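Local coordinates for protein telomerase reverse transcriptase (Candida tropicalis MYA-3404, PDB 6ZD1) that probably elongates telomeres as a reverse transcriptase, adding simple sequence repeats to chromosome ends by copying a template within the telomerase RNA, at residues N39-S42 against R43-N47; Y75-K78 against F79-V83; D345-Q349 against N350-E354; L424-K428 against N429-E433; T675-K678 against I679-K683. One frame throughout, in Å; residues are numbered along the deposited sequence.

Overall arrangement
The five contacts come in series along the chain, and each is local. Interactions 1 and 5 lie inside helices 36-50 and 670-684. Interactions 2, 3 and 4 are the starts of helices 79-93, 349-359 and 428-440. Interactions 1 and 2 lie on the same side of the chain's centre, with centres about 28 Å apart. Interactions 3 and 4 share the reverse transcriptase region, with centres about 20 Å apart. Interaction 1 is about 59 Å from each of them between centres. Interaction 3 packs on helix 428-440, which interaction 4 starts, so these two join neighbouring elements of that region. Interactions 1, 2 and 5 shape separate helices of the N-terminal and C-terminal parts.

Interaction 1 (N39-S42 against R43-N47); sequences NVVS and RIISN
Asn-39 and Arg-43 form an i to i+4 side-chain contact within helix 36-50, near the N-terminus of the chain. Arg-43 NH1 donates to Asn-39 OD1 at 2.8 Å. The bond lies in the plane of the Asn-39 amide, but it is bent, with 141° at the hydrogen. OD1 comes to an edge of the guanidinium, somewhat out of its plane, and the two flat groups are turned 61° apart. Asn-39 holds CG anti to its own N (chi1 -168°), which brings OD1 up beside the arginine. The Arg-43 chain bends at chi2 and chi3 to meet it.

Two apolar pairs run along other sides of the same turn. Val-40 CG1 touches Ile-44 CD1 at 3.7 Å, and Val-41 CG1 touches Ile-45 CD1 at 3.9 Å. In both, the side chains lie alongside one another and point the same way. One turn on, Arg-43 O is gripped twice. Ser-46 OG donates to it at 2.7 Å and Asn-47 N at 3.0 Å, both from the same face of the carbonyl.

Arg-43 also makes a salt bridge with Asp-97. Val-41 and Ile-45 pack on helix 8-14, while Val-40 and Ile-44 pack on Tyr-163 of helix 158-179.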
loop_
_atom_site.group_PDB
_atom_site.type_symbol
_atom_site.label_atom_id
_atom_site.label_comp_id
_atom_site.label_asym_id
_atom_site.label_seq_id
_atom_site.Cartn_x
_atom_site.Cartn_y
_atom_site.Cartn_z
ATOM N N ASN A 39 31.273 -18.155 21.424
ATOM C CA ASN A 39 31.876 -17.145 22.285
ATOM C C ASN A 39 31.244 -15.780 22.052
ATOM O O ASN A 39 30.980 -15.039 23.006
ATOM C CB ASN A 39 33.386 -17.089 22.052
ATOM C CG ASN A 39 34.111 -16.285 23.116
ATOM O OD1 ASN A 39 34.178 -15.058 23.048
ATOM N ND2 ASN A 39 34.664 -16.978 24.103
ATOM N N VAL A 40 30.958 -15.445 20.793
ATOM C CA VAL A 40 30.349 -14.155 20.496
ATOM C C VAL A 40 28.884 -14.151 20.907
ATOM O O VAL A 40 28.411 -13.206 21.548
ATOM C CB VAL A 40 30.515 -13.815 19.004
ATOM C CG1 VAL A 40 29.806 -12.505 18.672
ATOM C CG2 VAL A 40 31.988 -13.737 18.642
ATOM N N VAL A 41 28.148 -15.213 20.568
ATOM C CA VAL A 41 26.726 -15.257 20.896
ATOM C C VAL A 41 26.531 -15.188 22.404
ATOM O O VAL A 41 25.610 -14.522 22.896
ATOM C CB VAL A 41 26.069 -16.514 20.297
ATOM C CG1 VAL A 41 24.611 -16.596 20.711
ATOM C CG2 VAL A 41 26.190 -16.505 18.782
ATOM N N SER A 42 27.417 -15.838 23.163
ATOM C CA SER A 42 27.302 -15.797 24.615
ATOM C C SER A 42 27.536 -14.389 25.141
ATOM O O SER A 42 26.808 -13.921 26.022
ATOM C CB SER A 42 28.293 -16.771 25.253
ATOM O OG SER A 42 28.088 -18.090 24.786
ATOM N N ARG A 43 28.530 -13.688 24.593
ATOM C CA ARG A 43 28.818 -12.342 25.075
ATOM C C ARG A 43 27.736 -11.352 24.664
ATOM O O ARG A 43 27.462 -10.400 25.403
ATOM C CB ARG A 43 30.185 -11.890 24.569
ATOM C CG ARG A 43 31.340 -12.525 25.321
ATOM C CD ARG A 43 32.535 -12.731 24.417
ATOM N NE ARG A 43 33.070 -11.476 23.908
ATOM C CZ ARG A 43 33.736 -11.367 22.766
ATOM N NH1 ARG A 43 33.932 -12.438 22.010
ATOM N NH2 ARG A 43 34.196 -10.187 22.377
ATOM N N ILE A 44 27.103 -11.563 23.510
ATOM C CA ILE A 44 26.011 -10.685 23.103
ATOM C C ILE A 44 24.795 -10.914 23.991
ATOM O O ILE A 44 24.192 -9.963 24.502
ATOM C CB ILE A 44 25.674 -10.897 21.618
ATOM C CG1 ILE A 44 26.837 -10.426 20.744
ATOM C CG2 ILE A 44 24.387 -10.164 21.257
ATOM C CD1 ILE A 44 26.618 -10.646 19.267
ATOM N N ILE A 45 24.433 -12.181 24.207
ATOM C CA ILE A 45 23.296 -12.495 25.066
ATOM C C ILE A 45 23.560 -12.018 26.490
ATOM O O ILE A 45 22.652 -11.535 27.178
ATOM C CB ILE A 45 22.984 -14.002 25.008
ATOM C CG1 ILE A 45 22.475 -14.377 23.616
ATOM C CG2 ILE A 45 21.952 -14.386 26.054
ATOM C CD1 ILE A 45 22.046 -15.824 23.493
ATOM N N SER A 46 24.809 -12.125 26.947
ATOM C CA SER A 46 25.133 -11.668 28.294
ATOM C C SER A 46 24.976 -10.160 28.422
ATOM O O SER A 46 24.423 -9.671 29.415
ATOM C CB SER A 46 26.555 -12.087 28.672
ATOM O OG SER A 46 27.515 -11.325 27.960
ATOM N N ASN A 47 25.444 -9.407 27.425
ATOM C CA ASN A 47 25.257 -7.963 27.456
ATOM C C ASN A 47 23.782 -7.601 27.424
ATOM O O ASN A 47 23.369 -6.616 28.048
ATOM C CB ASN A 47 25.996 -7.313 26.286
ATOM C CG ASN A 47 27.500 -7.414 26.427
ATOM O OD1 ASN A 47 28.027 -7.430 27.539
ATOM N ND2 ASN A 47 28.201 -7.481 25.300
#

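Interaction 2 (Y75-K78 against F79-V83); sequences YSTK and FNRVV
Lys-78 O accepts a hydrogen bond from Val-82 N at 2.9 Å. This is an early backbone bond of helix 79-93, and Lys-78 is the N-cap residue. Val-82 also brings a methyl group to the same oxygen, with CG2 3.2 Å from Lys-78 O.

That methyl has a second neighbour. Thr-77 CG2 lies 3.6 Å from Val-82 CG2, and the two side chains meet at a slant. Thr-77 keeps CG2 anti to its N (chi1 -52° for OG1), and the methyl rather than the hydroxyl turns to the helix. The same methyl touches Arg-81 CG at 3.8 Å, where the two side chains meet at about a right angle. Asn-80 OD1 comes back to within 3.4 Å of Lys-78 CB. Further on, Val-83 CG2 sits 3.6 Å above one face of the Phe-79 ring, displaced toward its rim.

Around this turn, Thr-77 bonds through its backbone to Tyr-195 of strand 193-197. Phe-79 packs on helix 104-117. The contact between Thr-77, just before the N-cap, and Val-82, five residues later, has the spacing of a hydrophobic staple, here at the start of a helix in the telomerase RNA-binding region.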
loop_
_atom_site.group_PDB
_atom_site.type_symbol
_atom_site.label_atom_id
_atom_site.label_comp_id
_atom_site.label_asym_id
_atom_site.label_seq_id
_atom_site.Cartn_x
_atom_site.Cartn_y
_atom_site.Cartn_z
ATOM N N TYR A 75 4.912 14.410 17.608
ATOM C CA TYR A 75 5.225 13.531 18.732
ATOM C C TYR A 75 6.230 12.434 18.377
ATOM O O TYR A 75 6.821 11.833 19.282
ATOM C CB TYR A 75 3.951 12.850 19.230
ATOM C CG TYR A 75 2.892 13.758 19.799
ATOM C CD1 TYR A 75 2.926 14.143 21.144
ATOM C CD2 TYR A 75 1.843 14.202 19.016
ATOM C CE1 TYR A 75 1.969 14.980 21.678
ATOM C CE2 TYR A 75 0.870 15.006 19.541
ATOM C CZ TYR A 75 0.925 15.386 20.878
ATOM O OH TYR A 75 -0.047 16.215 21.390
ATOM N N SER A 76 6.413 12.132 17.097
ATOM C CA SER A 76 7.287 11.036 16.712
ATOM C C SER A 76 8.732 11.354 17.070
ATOM O O SER A 76 9.149 12.516 17.090
ATOM C CB SER A 76 7.173 10.759 15.215
ATOM O OG SER A 76 7.733 11.812 14.443
ATOM N N THR A 77 9.497 10.306 17.363
ATOM C CA THR A 77 10.917 10.496 17.625
ATOM C C THR A 77 11.641 10.836 16.329
ATOM O O THR A 77 11.460 10.160 15.310
ATOM C CB THR A 77 11.520 9.238 18.245
ATOM O OG1 THR A 77 10.743 8.836 19.380
ATOM C CG2 THR A 77 12.951 9.501 18.684
ATOM N N LYS A 78 12.459 11.886 16.364
ATOM C CA LYS A 78 13.224 12.268 15.187
ATOM C C LYS A 78 14.120 11.116 14.751
ATOM O O LYS A 78 14.610 10.334 15.570
ATOM C CB LYS A 78 14.067 13.511 15.472
ATOM C CG LYS A 78 13.255 14.711 15.927
ATOM C CD LYS A 78 12.084 14.965 14.988
ATOM C CE LYS A 78 11.195 16.086 15.499
ATOM N NZ LYS A 78 10.054 16.346 14.581
ATOM N N PHE A 79 14.329 11.013 13.436
ATOM C CA PHE A 79 15.025 9.850 12.900
ATOM C C PHE A 79 16.465 9.777 13.395
ATOM O O PHE A 79 16.993 8.677 13.598
ATOM C CB PHE A 79 14.985 9.866 11.372
ATOM C CG PHE A 79 15.557 8.628 10.746
ATOM C CD1 PHE A 79 14.911 7.408 10.882
ATOM C CD2 PHE A 79 16.740 8.678 10.028
ATOM C CE1 PHE A 79 15.433 6.261 10.314
ATOM C CE2 PHE A 79 17.267 7.534 9.454
ATOM C CZ PHE A 79 16.612 6.324 9.600
ATOM N N ASN A 80 17.111 10.926 13.617
ATOM C CA ASN A 80 18.487 10.894 14.101
ATOM C C ASN A 80 18.553 10.406 15.542
ATOM O O ASN A 80 19.514 9.727 15.921
ATOM C CB ASN A 80 19.140 12.275 13.962
ATOM C CG ASN A 80 18.665 13.266 15.015
ATOM O OD1 ASN A 80 17.482 13.315 15.352
ATOM N ND2 ASN A 80 19.592 14.063 15.536
ATOM N N ARG A 81 17.538 10.716 16.351
ATOM C CA ARG A 81 17.497 10.180 17.704
ATOM C C ARG A 81 17.121 8.707 17.693
ATOM O O ARG A 81 17.570 7.944 18.558
ATOM C CB ARG A 81 16.515 10.981 18.560
ATOM C CG ARG A 81 16.384 10.476 19.987
ATOM C CD ARG A 81 17.687 10.635 20.755
ATOM N NE ARG A 81 17.712 11.863 21.547
ATOM C CZ ARG A 81 18.330 12.982 21.181
ATOM N NH1 ARG A 81 18.985 13.040 20.028
ATOM N NH2 ARG A 81 18.297 14.046 21.972
ATOM N N VAL A 82 16.310 8.288 16.717
ATOM C CA VAL A 82 16.005 6.869 16.552
ATOM C C VAL A 82 17.273 6.096 16.222
ATOM O O VAL A 82 17.551 5.041 16.805
ATOM C CB VAL A 82 14.936 6.671 15.463
ATOM C CG1 VAL A 82 14.761 5.192 15.165
ATOM C CG2 VAL A 82 13.617 7.293 15.885
ATOM N N VAL A 83 18.062 6.614 15.277
ATOM C CA VAL A 83 19.288 5.931 14.879
ATOM C C VAL A 83 20.273 5.891 16.038
ATOM O O VAL A 83 20.916 4.865 16.291
ATOM C CB VAL A 83 19.893 6.605 13.635
ATOM C CG1 VAL A 83 21.283 6.049 13.350
ATOM C CG2 VAL A 83 18.985 6.407 12.436
#

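Interaction 3 (D345-Q349 against N350-E354); sequences DRLNQ and NALKE
The backbone leaves a short turn of helix, runs extended through Leu-347 and Asn-348, and enters helix 349-359, with Leu-352 N bonded to Asn-348 O at 2.8 Å. Asn-348 is the N-cap of this helix start in the reverse transcriptase region. Its OD1 accepts Ala-351 N at 2.6 Å. This bond is nearly straight at the hydrogen, 166°, and lies in the plane of the Asn-348 amide. The side chain is set for it by CG lying anti to the Asn-348 N (chi1 -172°). The Ala-351 methyl packs alongside, with CB 3.7 Å from Asn-348 CB.

Leu-347, just before the cap, reaches Leu-352 five residues on. Their CD2 atoms are 4.1 Å apart, the spacing of a hydrophobic staple. Lys-353 folds back over the first turn. Its CE lies 3.3 Å from Gln-349 O, and its NZ makes a weak bond to Asn-350 OD1 at 3.3 Å. The stronger partner of that amine is Glu-440, in a salt bridge.

Leu-347 and Ala-351 pack on Leu-476 of helix 469-484, and Leu-352 on Phe-472 of the same helix. Gln-349 NE2 bonds to Gly-461 O, and Gln-349, Leu-352 and Lys-353 meet Ile-439 of helix 428-440.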
loop_
_atom_site.group_PDB
_atom_site.type_symbol
_atom_site.label_atom_id
_atom_site.label_comp_id
_atom_site.label_asym_id
_atom_site.label_seq_id
_atom_site.Cartn_x
_atom_site.Cartn_y
_atom_site.Cartn_z
ATOM N N ASP A 345 -16.760 7.287 5.824
ATOM C CA ASP A 345 -17.507 7.428 7.071
ATOM C C ASP A 345 -18.943 7.860 6.812
ATOM O O ASP A 345 -19.867 7.404 7.497
ATOM C CB ASP A 345 -16.821 8.429 8.006
ATOM C CG ASP A 345 -15.451 7.963 8.472
ATOM O OD1 ASP A 345 -14.449 8.619 8.116
ATOM O OD2 ASP A 345 -15.375 6.942 9.186
ATOM N N ARG A 346 -19.153 8.736 5.829
ATOM C CA ARG A 346 -20.461 9.316 5.553
ATOM C C ARG A 346 -21.269 8.515 4.541
ATOM O O ARG A 346 -22.417 8.879 4.269
ATOM C CB ARG A 346 -20.317 10.762 5.052
ATOM C CG ARG A 346 -19.422 11.675 5.893
ATOM C CD ARG A 346 -19.723 11.586 7.377
ATOM N NE ARG A 346 -21.066 12.053 7.710
ATOM C CZ ARG A 346 -21.629 11.897 8.905
ATOM N NH1 ARG A 346 -20.970 11.282 9.878
ATOM N NH2 ARG A 346 -22.854 12.351 9.127
ATOM N N LEU A 347 -20.704 7.442 3.985
ATOM C CA LEU A 347 -21.391 6.660 2.963
ATOM C C LEU A 347 -22.736 6.165 3.480
ATOM O O LEU A 347 -22.851 5.716 4.624
ATOM C CB LEU A 347 -20.523 5.474 2.540
ATOM C CG LEU A 347 -20.676 4.932 1.120
ATOM C CD1 LEU A 347 -20.071 5.905 0.117
ATOM C CD2 LEU A 347 -20.034 3.560 0.991
ATOM N N ASN A 348 -23.767 6.283 2.644
ATOM C CA ASN A 348 -25.119 5.888 3.031
ATOM C C ASN A 348 -25.298 4.396 2.774
ATOM O O ASN A 348 -25.323 3.955 1.618
ATOM C CB ASN A 348 -26.155 6.709 2.267
ATOM C CG ASN A 348 -27.565 6.479 2.766
ATOM O OD1 ASN A 348 -28.198 5.477 2.433
ATOM N ND2 ASN A 348 -28.070 7.411 3.566
ATOM N N GLN A 349 -25.446 3.620 3.850
ATOM C CA GLN A 349 -25.537 2.170 3.712
ATOM C C GLN A 349 -26.764 1.767 2.908
ATOM O O GLN A 349 -26.697 0.858 2.070
ATOM C CB GLN A 349 -25.560 1.507 5.089
ATOM C CG GLN A 349 -24.246 1.610 5.844
ATOM C CD GLN A 349 -24.341 1.019 7.231
ATOM O OE1 GLN A 349 -25.360 0.429 7.593
ATOM N NE2 GLN A 349 -23.285 1.179 8.020
ATOM N N ASN A 350 -27.895 2.431 3.143
ATOM C CA ASN A 350 -29.106 2.073 2.414
ATOM C C ASN A 350 -28.985 2.435 0.939
ATOM O O ASN A 350 -29.336 1.628 0.068
ATOM C CB ASN A 350 -30.317 2.748 3.054
ATOM C CG ASN A 350 -30.699 2.113 4.380
ATOM O OD1 ASN A 350 -30.423 0.937 4.615
ATOM N ND2 ASN A 350 -31.336 2.885 5.252
ATOM N N ALA A 351 -28.457 3.621 0.632
ATOM C CA ALA A 351 -28.222 3.970 -0.764
ATOM C C ALA A 351 -27.239 3.000 -1.406
ATOM O O ALA A 351 -27.395 2.630 -2.574
ATOM C CB ALA A 351 -27.720 5.408 -0.879
ATOM N N LEU A 352 -26.230 2.559 -0.648
ATOM C CA LEU A 352 -25.286 1.586 -1.188
ATOM C C LEU A 352 -25.980 0.269 -1.502
ATOM O O LEU A 352 -25.745 -0.329 -2.559
ATOM C CB LEU A 352 -24.137 1.362 -0.204
ATOM C CG LEU A 352 -23.157 0.220 -0.504
ATOM C CD1 LEU A 352 -22.467 0.411 -1.852
ATOM C CD2 LEU A 352 -22.128 0.102 0.609
ATOM N N LYS A 353 -26.870 -0.181 -0.614
ATOM C CA LYS A 353 -27.558 -1.448 -0.840
ATOM C C LYS A 353 -28.481 -1.363 -2.049
ATOM O O LYS A 353 -28.620 -2.337 -2.799
ATOM C CB LYS A 353 -28.326 -1.865 0.418
ATOM C CG LYS A 353 -27.468 -2.656 1.403
ATOM C CD LYS A 353 -28.173 -2.908 2.731
ATOM C CE LYS A 353 -28.196 -1.655 3.594
ATOM N NZ LYS A 353 -28.728 -1.926 4.963
ATOM N N GLU A 354 -29.117 -0.207 -2.257
ATOM C CA GLU A 354 -29.925 -0.020 -3.460
ATOM C C GLU A 354 -29.059 -0.020 -4.718
ATOM O O GLU A 354 -29.437 -0.610 -5.737
ATOM C CB GLU A 354 -30.719 1.284 -3.356
ATOM C CG GLU A 354 -31.629 1.367 -2.129
ATOM C CD GLU A 354 -32.208 2.759 -1.905
ATOM O OE1 GLU A 354 -31.999 3.646 -2.764
ATOM O OE2 GLU A 354 -32.872 2.964 -0.864
#

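Interaction 4 (L424-K428 against N429-E433); sequences LSISK and NKIIE
Ile-426 points its side chain at the first turn of the helix that follows it. Its CD1 meets Ile-431 CG1 at 3.9 Å, and its CG2 lies 4.0 Å from Ile-431 CD1. The two isoleucines cross obliquely, and each branch of Ile-426 meets a different carbon of Ile-431. CG1 of Ile-426 stands anti to its N (chi1 -170°). This carries the long branch onto the helix. Lys-430 lies against the same branch at about a right angle, with its CB 4.0 Å from Ile-426 CG1. The touching part is the start of the lysine chain; its amine end leads away.

Ser-427 is the N-cap of helix 428-440. Its OG, set between its backbone N and carbonyl carbon, accepts Lys-430 N at 3.3 Å in an almost straight line, 174° at the hydrogen. With Ile-426 before the cap and Ile-431 five residues later, this is a capped helix start with a hydrophobic staple, at a strand-to-helix junction of the reverse transcriptase region. Strand 424-427 and helix 429-433 run at 71° to each other.

Ile-431 also brings CG1 to within 3.3 Å of Ser-427 O, the oxygen its own N-H is bonded to. The Lys-428 chain is fully extended, and its NZ bonds to Phe-360 O. Ile-426 and Ile-431 are covered by helix 263-298, through Val-284 and Val-287. Tyr-369 of strand 368-372 touches both Lys-428 and Ile-431.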
loop_
_atom_site.group_PDB
_atom_site.type_symbol
_atom_site.label_atom_id
_atom_site.label_comp_id
_atom_site.label_asym_id
_atom_site.label_seq_id
_atom_site.Cartn_x
_atom_site.Cartn_y
_atom_site.Cartn_z
ATOM N N LEU A 424 -14.432 -20.797 -10.341
ATOM C CA LEU A 424 -15.370 -20.991 -9.241
ATOM C C LEU A 424 -16.744 -20.487 -9.667
ATOM O O LEU A 424 -16.894 -19.831 -10.701
ATOM C CB LEU A 424 -14.919 -20.258 -7.970
ATOM C CG LEU A 424 -13.623 -20.703 -7.297
ATOM C CD1 LEU A 424 -13.361 -19.861 -6.056
ATOM C CD2 LEU A 424 -13.675 -22.182 -6.949
ATOM N N SER A 425 -17.756 -20.780 -8.849
ATOM C CA SER A 425 -19.121 -20.357 -9.138
ATOM C C SER A 425 -19.773 -19.793 -7.884
ATOM O O SER A 425 -19.569 -20.308 -6.781
ATOM C CB SER A 425 -19.968 -21.519 -9.678
ATOM O OG SER A 425 -20.194 -22.492 -8.673
ATOM N N ILE A 426 -20.574 -18.743 -8.063
ATOM C CA ILE A 426 -21.275 -18.113 -6.952
ATOM C C ILE A 426 -22.587 -17.538 -7.467
ATOM O O ILE A 426 -22.681 -17.074 -8.607
ATOM C CB ILE A 426 -20.406 -17.027 -6.275
ATOM C CG1 ILE A 426 -21.054 -16.565 -4.970
ATOM C CG2 ILE A 426 -20.177 -15.854 -7.217
ATOM C CD1 ILE A 426 -20.225 -15.576 -4.201
ATOM N N SER A 427 -23.605 -17.566 -6.613
ATOM C CA SER A 427 -24.941 -17.120 -6.977
ATOM C C SER A 427 -25.165 -15.669 -6.566
ATOM O O SER A 427 -24.451 -15.114 -5.728
ATOM C CB SER A 427 -26.004 -18.009 -6.330
ATOM O OG SER A 427 -26.104 -17.748 -4.942
ATOM N N LYS A 428 -26.191 -15.064 -7.167
ATOM C CA LYS A 428 -26.541 -13.693 -6.817
ATOM C C LYS A 428 -27.060 -13.596 -5.389
ATOM O O LYS A 428 -26.834 -12.583 -4.717
ATOM C CB LYS A 428 -27.574 -13.158 -7.805
ATOM C CG LYS A 428 -28.114 -11.785 -7.472
ATOM C CD LYS A 428 -29.108 -11.344 -8.523
ATOM C CE LYS A 428 -29.912 -10.147 -8.059
ATOM N NZ LYS A 428 -30.898 -9.726 -9.092
ATOM N N ASN A 429 -27.730 -14.642 -4.899
ATOM C CA ASN A 429 -28.218 -14.626 -3.524
ATOM C C ASN A 429 -27.068 -14.503 -2.534
ATOM O O ASN A 429 -27.115 -13.681 -1.613
ATOM C CB ASN A 429 -29.036 -15.882 -3.233
ATOM C CG ASN A 429 -29.441 -15.981 -1.769
ATOM O OD1 ASN A 429 -29.725 -14.969 -1.123
ATOM N ND2 ASN A 429 -29.454 -17.196 -1.237
ATOM N N LYS A 430 -26.029 -15.327 -2.701
ATOM C CA LYS A 430 -24.865 -15.228 -1.826
ATOM C C LYS A 430 -24.221 -13.851 -1.928
ATOM O O LYS A 430 -23.870 -13.247 -0.908
ATOM C CB LYS A 430 -23.853 -16.323 -2.169
ATOM C CG LYS A 430 -22.716 -16.463 -1.161
ATOM C CD LYS A 430 -23.223 -16.997 0.174
ATOM C CE LYS A 430 -22.095 -17.142 1.190
ATOM N NZ LYS A 430 -21.095 -18.174 0.794
ATOM N N ILE A 431 -24.082 -13.330 -3.152
ATOM C CA ILE A 431 -23.456 -12.024 -3.352
ATOM C C ILE A 431 -24.214 -10.950 -2.586
ATOM O O ILE A 431 -23.619 -10.137 -1.867
ATOM C CB ILE A 431 -23.369 -11.691 -4.853
ATOM C CG1 ILE A 431 -22.363 -12.605 -5.548
ATOM C CG2 ILE A 431 -22.993 -10.235 -5.056
ATOM C CD1 ILE A 431 -22.468 -12.566 -7.047
ATOM N N ILE A 432 -25.543 -10.937 -2.716
ATOM C CA ILE A 432 -26.337 -9.962 -1.973
ATOM C C ILE A 432 -26.198 -10.199 -0.475
ATOM O O ILE A 432 -26.110 -9.250 0.314
ATOM C CB ILE A 432 -27.811 -10.013 -2.417
ATOM C CG1 ILE A 432 -27.946 -9.607 -3.884
ATOM C CG2 ILE A 432 -28.662 -9.108 -1.539
ATOM C CD1 ILE A 432 -27.436 -8.215 -4.179
ATOM N N GLU A 433 -26.156 -11.466 -0.057
ATOM C CA GLU A 433 -26.081 -11.762 1.369
ATOM C C GLU A 433 -24.738 -11.345 1.951
ATOM O O GLU A 433 -24.684 -10.740 3.030
ATOM C CB GLU A 433 -26.329 -13.250 1.608
ATOM C CG GLU A 433 -26.553 -13.609 3.066
ATOM C CD GLU A 433 -26.831 -15.085 3.265
ATOM O OE1 GLU A 433 -25.886 -15.893 3.138
ATOM O OE2 GLU A 433 -27.998 -15.438 3.538
#

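Interaction 5 (T675-K678 against I679-K683); sequences TCIK and ITITK
Thr-682 and Lys-678 meet at a doubly gripped carbonyl. Lys-678 O accepts Thr-682 OG1 at 2.6 Å and Thr-682 N at 2.8 Å. The hydroxyl comes from above the carbonyl plane, 39° out of it, and the N-H comes from the opposite face. Thr-682 places OG1 beside its own backbone N (chi1 -55°), so hydroxyl and N-H can reach the same oxygen one turn back.

On another side of the helix, Ile-677 and Ile-681 lie side by side and point the same way. The CG2 branch of Ile-677 meets the tip of Ile-681, CD1, at 3.5 Å. Ile-681 CG1 also rests near the carbonyl that its own N-H uses, 3.1 Å from Ile-677 O. Ile-679 repeats this on the exposed side, with CG1 3.2 Å from Thr-675 O. Thr-680 N bonds to Cys-676 O at 2.9 Å.

This is the i to i+4 packing and bonding of a continuous alpha-helix, 670-684. It belongs to the helical C-terminal part of the chain, consistent with the C-terminal extension, or thumb, of telomerase reverse transcriptases.

Neighbouring helices cover this surface. Ile-677 and Ile-681 touch helix 609-637, through Val-616 and Phe-624, and helix 642-664, through Ile-653. Lys-678 is extended, its amine bonded to the carbonyls of Leu-701 and Tyr-699, and the Thr-682 hydroxyl is hydrogen-bonded to Tyr-699 OH. Leu-698 of helix 692-699 touches Lys-678, Ile-681 and Thr-682.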
loop_
_atom_site.group_PDB
_atom_site.type_symbol
_atom_site.label_atom_id
_atom_site.label_comp_id
_atom_site.label_asym_id
_atom_site.label_seq_id
_atom_site.Cartn_x
_atom_site.Cartn_y
_atom_site.Cartn_z
ATOM N N THR A 675 2.660 -9.078 -15.673
ATOM C CA THR A 675 2.789 -8.776 -17.094
ATOM C C THR A 675 2.801 -7.276 -17.357
ATOM O O THR A 675 3.465 -6.826 -18.298
ATOM C CB THR A 675 1.676 -9.461 -17.892
ATOM O OG1 THR A 675 0.398 -8.990 -17.453
ATOM C CG2 THR A 675 1.748 -10.968 -17.698
ATOM N N CYS A 676 2.106 -6.482 -16.535
ATOM C CA CYS A 676 2.262 -5.033 -16.636
ATOM C C CYS A 676 3.676 -4.603 -16.270
ATOM O O CYS A 676 4.206 -3.650 -16.856
ATOM C CB CYS A 676 1.245 -4.320 -15.743
ATOM S SG CYS A 676 -0.445 -4.327 -16.374
ATOM N N ILE A 677 4.311 -5.309 -15.330
ATOM C CA ILE A 677 5.695 -5.006 -14.982
ATOM C C ILE A 677 6.615 -5.302 -16.159
ATOM O O ILE A 677 7.506 -4.507 -16.482
ATOM C CB ILE A 677 6.116 -5.800 -13.734
ATOM C CG1 ILE A 677 5.427 -5.259 -12.484
ATOM C CG2 ILE A 677 7.622 -5.767 -13.560
ATOM C CD1 ILE A 677 5.671 -6.119 -11.264
ATOM N N LYS A 678 6.407 -6.440 -16.827
ATOM C CA LYS A 678 7.226 -6.771 -17.989
ATOM C C LYS A 678 7.101 -5.701 -19.064
ATOM O O LYS A 678 8.104 -5.251 -19.629
ATOM C CB LYS A 678 6.821 -8.134 -18.550
ATOM C CG LYS A 678 7.014 -9.290 -17.588
ATOM C CD LYS A 678 6.532 -10.584 -18.218
ATOM C CE LYS A 678 6.730 -11.764 -17.289
ATOM N NZ LYS A 678 6.274 -13.020 -17.949
ATOM N N ILE A 679 5.872 -5.264 -19.344
ATOM C CA ILE A 679 5.667 -4.251 -20.374
ATOM C C ILE A 679 6.316 -2.934 -19.966
ATOM O O ILE A 679 6.993 -2.283 -20.773
ATOM C CB ILE A 679 4.166 -4.083 -20.654
ATOM C CG1 ILE A 679 3.589 -5.405 -21.165
ATOM C CG2 ILE A 679 3.930 -2.954 -21.648
ATOM C CD1 ILE A 679 2.096 -5.387 -21.376
ATOM N N THR A 680 6.141 -2.531 -18.704
ATOM C CA THR A 680 6.754 -1.290 -18.233
ATOM C C THR A 680 8.276 -1.367 -18.281
ATOM O O THR A 680 8.943 -0.408 -18.689
ATOM C CB THR A 680 6.273 -0.970 -16.821
ATOM O OG1 THR A 680 4.847 -0.839 -16.827
ATOM C CG2 THR A 680 6.889 0.328 -16.337
ATOM N N ILE A 681 8.847 -2.502 -17.874
ATOM C CA ILE A 681 10.298 -2.652 -17.908
ATOM C C ILE A 681 10.800 -2.639 -19.347
ATOM O O ILE A 681 11.818 -2.008 -19.657
ATOM C CB ILE A 681 10.707 -3.934 -17.161
ATOM C CG1 ILE A 681 10.389 -3.778 -15.672
ATOM C CG2 ILE A 681 12.179 -4.257 -17.386
ATOM C CD1 ILE A 681 10.819 -4.940 -14.821
ATOM N N THR A 682 10.077 -3.308 -20.249
ATOM C CA THR A 682 10.437 -3.295 -21.664
ATOM C C THR A 682 10.452 -1.876 -22.213
ATOM O O THR A 682 11.419 -1.457 -22.862
ATOM C CB THR A 682 9.450 -4.150 -22.459
ATOM O OG1 THR A 682 9.400 -5.470 -21.907
ATOM C CG2 THR A 682 9.863 -4.223 -23.919
ATOM N N LYS A 683 9.381 -1.120 -21.959
ATOM C CA LYS A 683 9.303 0.251 -22.453
ATOM C C LYS A 683 10.398 1.117 -21.841
ATOM O O LYS A 683 11.097 1.848 -22.555
ATOM C CB LYS A 683 7.917 0.826 -22.151
ATOM C CG LYS A 683 7.521 2.028 -22.996
ATOM C CD LYS A 683 7.869 3.338 -22.306
ATOM C CE LYS A 683 7.472 4.529 -23.165
ATOM N NZ LYS A 683 8.134 4.487 -24.504
#